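Local coordinates for foldase protein PrsA (PDB 5TVL) that acts as an extracellular foldase, probably helping secreted proteins fold after translocation, and carries a parvulin-type peptidyl-prolyl cis-trans isomerase domain, at the interface of chains A and B. Numbering follows the deposited sequence. Chains: chain A/B, Foldase protein PrsA.

Contacts 1 and 2 lie about 33 Å apart, centre to centre, on the two sides of a two-fold symmetric interface. Each sets the N-terminal strand 5-7 of one chain against helix 25-44 of the other, so Ile5, Met7, Lys38 and Val39 serve in both with the chains exchanged. Contact 1 adds the stretch after helix 242-255, whereas contact 2 adds strand 10-13 and helix 14-21. The Met7 side chain differs between the two copies but meets the same helix residues. Such reciprocal packing of N-terminal segments pairs chains A and B within a deposited assembly of four copies; the structure alone does not show that the pairing is biological.

Contact 1: the interface of chains A and B. Residues chain A 38-39, 256, 258; chain B 5, 7-8.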
# COMPACT_ATOMS: atom_id res chain seq x y z
N LYS A 38 -16.04 21.57 -6.93
CA LYS A 38 -16.08 22.98 -7.35
C LYS A 38 -14.75 23.72 -7.17
O LYS A 38 -14.35 24.50 -8.05
CB LYS A 38 -17.19 23.76 -6.62
CG LYS A 38 -18.58 23.58 -7.23
CD LYS A 38 -19.54 24.62 -6.68
CE LYS A 38 -20.93 24.47 -7.29
NZ LYS A 38 -20.99 24.91 -8.71
N VAL A 39 -14.08 23.48 -6.05
CA VAL A 39 -12.80 24.12 -5.76
C VAL A 39 -11.70 23.60 -6.70
O VAL A 39 -10.93 24.40 -7.25
CB VAL A 39 -12.39 23.95 -4.28
CG1 VAL A 39 -10.98 24.45 -4.02
CG2 VAL A 39 -13.37 24.68 -3.37
N ALA A 256 -9.94 28.29 -0.68
CA ALA A 256 -11.23 28.74 -1.21
C ALA A 256 -12.03 29.63 -0.25
O ALA A 256 -12.97 30.30 -0.68
CB ALA A 256 -12.07 27.54 -1.63
N ILE A 258 -14.14 28.77 2.52
CA ILE A 258 -15.47 28.18 2.47
C ILE A 258 -16.23 28.52 3.75
O ILE A 258 -15.74 28.28 4.85
CB ILE A 258 -15.39 26.65 2.29
CG1 ILE A 258 -14.69 26.31 0.97
CG2 ILE A 258 -16.79 26.03 2.30
CD1 ILE A 258 -14.17 24.89 0.90
N ILE B 5 -23.37 26.11 0.93
CA ILE B 5 -21.93 26.38 0.94
C ILE B 5 -21.64 27.57 0.03
O ILE B 5 -22.18 27.67 -1.07
CB ILE B 5 -21.12 25.16 0.45
CG1 ILE B 5 -21.43 23.90 1.27
CG2 ILE B 5 -19.62 25.46 0.47
CD1 ILE B 5 -20.99 23.95 2.72
N MET B 7 -18.19 30.11 -1.42
CA MET B 7 -16.74 30.21 -1.60
C MET B 7 -16.44 31.39 -2.54
O MET B 7 -17.35 32.17 -2.84
CB MET B 7 -16.20 28.89 -2.14
CG MET B 7 -16.62 28.57 -3.57
SD MET B 7 -16.61 26.80 -3.91
CE MET B 7 -18.15 26.31 -3.16
N LYS B 8 -15.20 31.53 -2.98
CA LYS B 8 -14.83 32.60 -3.91
C LYS B 8 -15.49 32.44 -5.28
O LYS B 8 -15.16 31.52 -6.04
CB LYS B 8 -13.30 32.69 -4.06
CG LYS B 8 -12.59 33.17 -2.81
CD LYS B 8 -11.11 33.40 -3.05
CE LYS B 8 -10.42 33.91 -1.80
NZ LYS B 8 -9.00 34.30 -2.06
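The backbone N of B:Lys8 gives a weak hydrogen bond to the carbonyl O of A:Ala256, 3.4 Å long and bent to 142° at the hydrogen. That same oxygen lies beside side-chain carbons of chain B: CG of B:Lys8 comes to 3.6 Å of A:Ala256 O, and CB of B:Met7 approaches it more loosely. CB and CG of the lysine make its side-chain contact here, and the rest of the chain runs on extended.

B:Met7 does most of the apolar work. Its CG takes the crowded position between the backbone N and the carbonyl carbon (chi1 68°), and the chain bends at its end (chi3 80°), turning CE toward A:Lys38. The thioether SD rests 3.9 Å from CG2 of A:Val39 and also faces CB of A:Lys38. Farther along, CE of B:Met7 meets CD of A:Lys38 at 4.1 Å. CB and CD of this lysine's aliphatic stem do the touching, and the two side chains cross at about a right angle. A separate methyl-to-methyl contact joins CG2 of B:Ile5 to CG2 of A:Ile258.

In the fold, strand 5-7 of chain B and the turn following it lie against helix 25-44 of chain A and the loop that links helix 242-255 to strand 259-260.

Contact 2: the interface of chains A and B. Residues chain A 5, 7, 10-12, 16; chain B 31, 34-35, 38-39.
A:Ile12 sets its side chain against helix 25-44 of chain B, touching B:Leu31, B:Met34, B:Thr35 and B:Lys38 with different branches. Its CG2, anti to the backbone N, lies 3.8 Å from CD1 of B:Leu31 and equally near CE of B:Met34. The other branch extends (chi2 172°) to bring CD1 over the helix backbone, 3.8 Å from CA of B:Thr35. A:Ile5 adds to this tight apolar part: it meets B:Leu31 tip to tip and crosses B:Thr35 at about a right angle, where CG2 of each residue faces the other. The B:Thr35 hydroxyl, although it borders both isoleucines, is satisfied within its own helix: OG1 donates to B:Leu31 O at 2.8 Å, tilted 31° from the carbonyl plane, and this helps hold its methyl toward A:Ile5.

The aliphatic stem of B:Lys38 belongs to the packed part too, lying over A:Ile12 and A:Met7, which sit side by side beneath it. CD of the lysine is 3.8 Å from CG1 of A:Ile12, and CE of A:Met7 meets CD next to that atom. A:Met7 SD also leans on CG2 of B:Val39. At the opposite end, CE of B:Met34 rests against the backbone carbonyl O of A:Gln16.

The contact is loose at the amine end of B:Lys38. The chain bends at chi4 (-64°), and NZ ends 4.0 Å from OD1 of A:Asp10, a long salt bridge to a poorly ordered carboxylate that probably contributes little.

Strands 5-7 and 10-13 of chain A lie over one face of the partner's helix 25-44, with the start of helix 14-21 beside them.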
# COMPACT_ATOMS: atom_id res chain seq x y z
N ILE A 5 -43.30 13.67 -2.66
CA ILE A 5 -44.31 12.64 -2.39
C ILE A 5 -45.66 13.30 -2.13
O ILE A 5 -45.74 14.32 -1.43
CB ILE A 5 -43.92 11.78 -1.16
CG1 ILE A 5 -42.57 11.07 -1.37
CG2 ILE A 5 -45.01 10.75 -0.83
CD1 ILE A 5 -42.55 10.01 -2.45
N MET A 7 -49.64 12.24 -0.83
CA MET A 7 -50.58 11.30 -0.23
C MET A 7 -51.93 12.00 -0.16
O MET A 7 -52.04 13.18 -0.50
CB MET A 7 -50.13 10.92 1.18
CG MET A 7 -48.76 10.25 1.24
SD MET A 7 -47.75 10.80 2.63
CE MET A 7 -47.35 12.47 2.13
N ASP A 10 -52.03 15.30 2.15
CA ASP A 10 -50.68 15.65 2.63
C ASP A 10 -49.61 15.43 1.55
O ASP A 10 -49.78 14.59 0.67
CB ASP A 10 -50.33 14.81 3.88
CG ASP A 10 -49.68 15.63 4.98
OD1 ASP A 10 -48.80 16.46 4.67
OD2 ASP A 10 -50.04 15.43 6.15
N VAL A 11 -48.52 16.20 1.64
CA VAL A 11 -47.36 16.06 0.74
C VAL A 11 -46.03 16.18 1.50
O VAL A 11 -45.97 16.76 2.59
CB VAL A 11 -47.36 17.11 -0.41
CG1 VAL A 11 -48.37 16.75 -1.49
CG2 VAL A 11 -47.60 18.53 0.12
N ILE A 12 -44.97 15.61 0.91
CA ILE A 12 -43.59 15.82 1.36
C ILE A 12 -42.94 16.72 0.32
O ILE A 12 -42.87 16.35 -0.86
CB ILE A 12 -42.79 14.49 1.48
CG1 ILE A 12 -43.48 13.53 2.45
CG2 ILE A 12 -41.36 14.76 1.94
CD1 ILE A 12 -42.89 12.13 2.49
N GLN A 16 -38.61 19.96 3.02
CA GLN A 16 -38.85 19.04 4.14
C GLN A 16 -37.96 17.79 4.08
O GLN A 16 -37.45 17.34 5.10
CB GLN A 16 -40.31 18.60 4.17
CG GLN A 16 -41.27 19.67 4.66
CD GLN A 16 -42.73 19.24 4.53
OE1 GLN A 16 -43.11 18.60 3.55
NE2 GLN A 16 -43.54 19.60 5.51
N LEU B 31 -36.32 9.29 2.62
CA LEU B 31 -37.61 9.71 2.07
C LEU B 31 -38.67 8.61 2.21
O LEU B 31 -39.83 8.91 2.50
CB LEU B 31 -37.48 10.11 0.59
CG LEU B 31 -38.74 10.70 -0.06
CD1 LEU B 31 -39.08 12.03 0.58
CD2 LEU B 31 -38.56 10.84 -1.55
N MET B 34 -39.64 8.79 5.80
CA MET B 34 -40.51 9.96 5.99
C MET B 34 -41.95 9.70 5.54
O MET B 34 -42.90 10.17 6.18
CB MET B 34 -39.98 11.17 5.21
CG MET B 34 -38.81 11.88 5.86
SD MET B 34 -38.25 13.25 4.83
CE MET B 34 -39.47 14.50 5.25
N THR B 35 -42.09 8.96 4.45
CA THR B 35 -43.38 8.61 3.87
C THR B 35 -44.13 7.60 4.75
O THR B 35 -45.32 7.77 5.02
CB THR B 35 -43.21 8.08 2.43
OG1 THR B 35 -42.46 9.04 1.66
CG2 THR B 35 -44.57 7.84 1.78
N LYS B 38 -45.28 9.65 7.78
CA LYS B 38 -46.44 10.53 7.56
C LYS B 38 -47.76 9.77 7.41
O LYS B 38 -48.78 10.20 7.93
CB LYS B 38 -46.25 11.46 6.35
CG LYS B 38 -45.62 12.80 6.69
CD LYS B 38 -45.68 13.74 5.50
CE LYS B 38 -44.93 15.04 5.77
NZ LYS B 38 -45.54 15.82 6.88
N VAL B 39 -47.71 8.65 6.69
CA VAL B 39 -48.89 7.80 6.48
C VAL B 39 -49.41 7.23 7.80
O VAL B 39 -50.61 7.33 8.09
CB VAL B 39 -48.61 6.66 5.47
CG1 VAL B 39 -49.72 5.62 5.47
CG2 VAL B 39 -48.44 7.24 4.07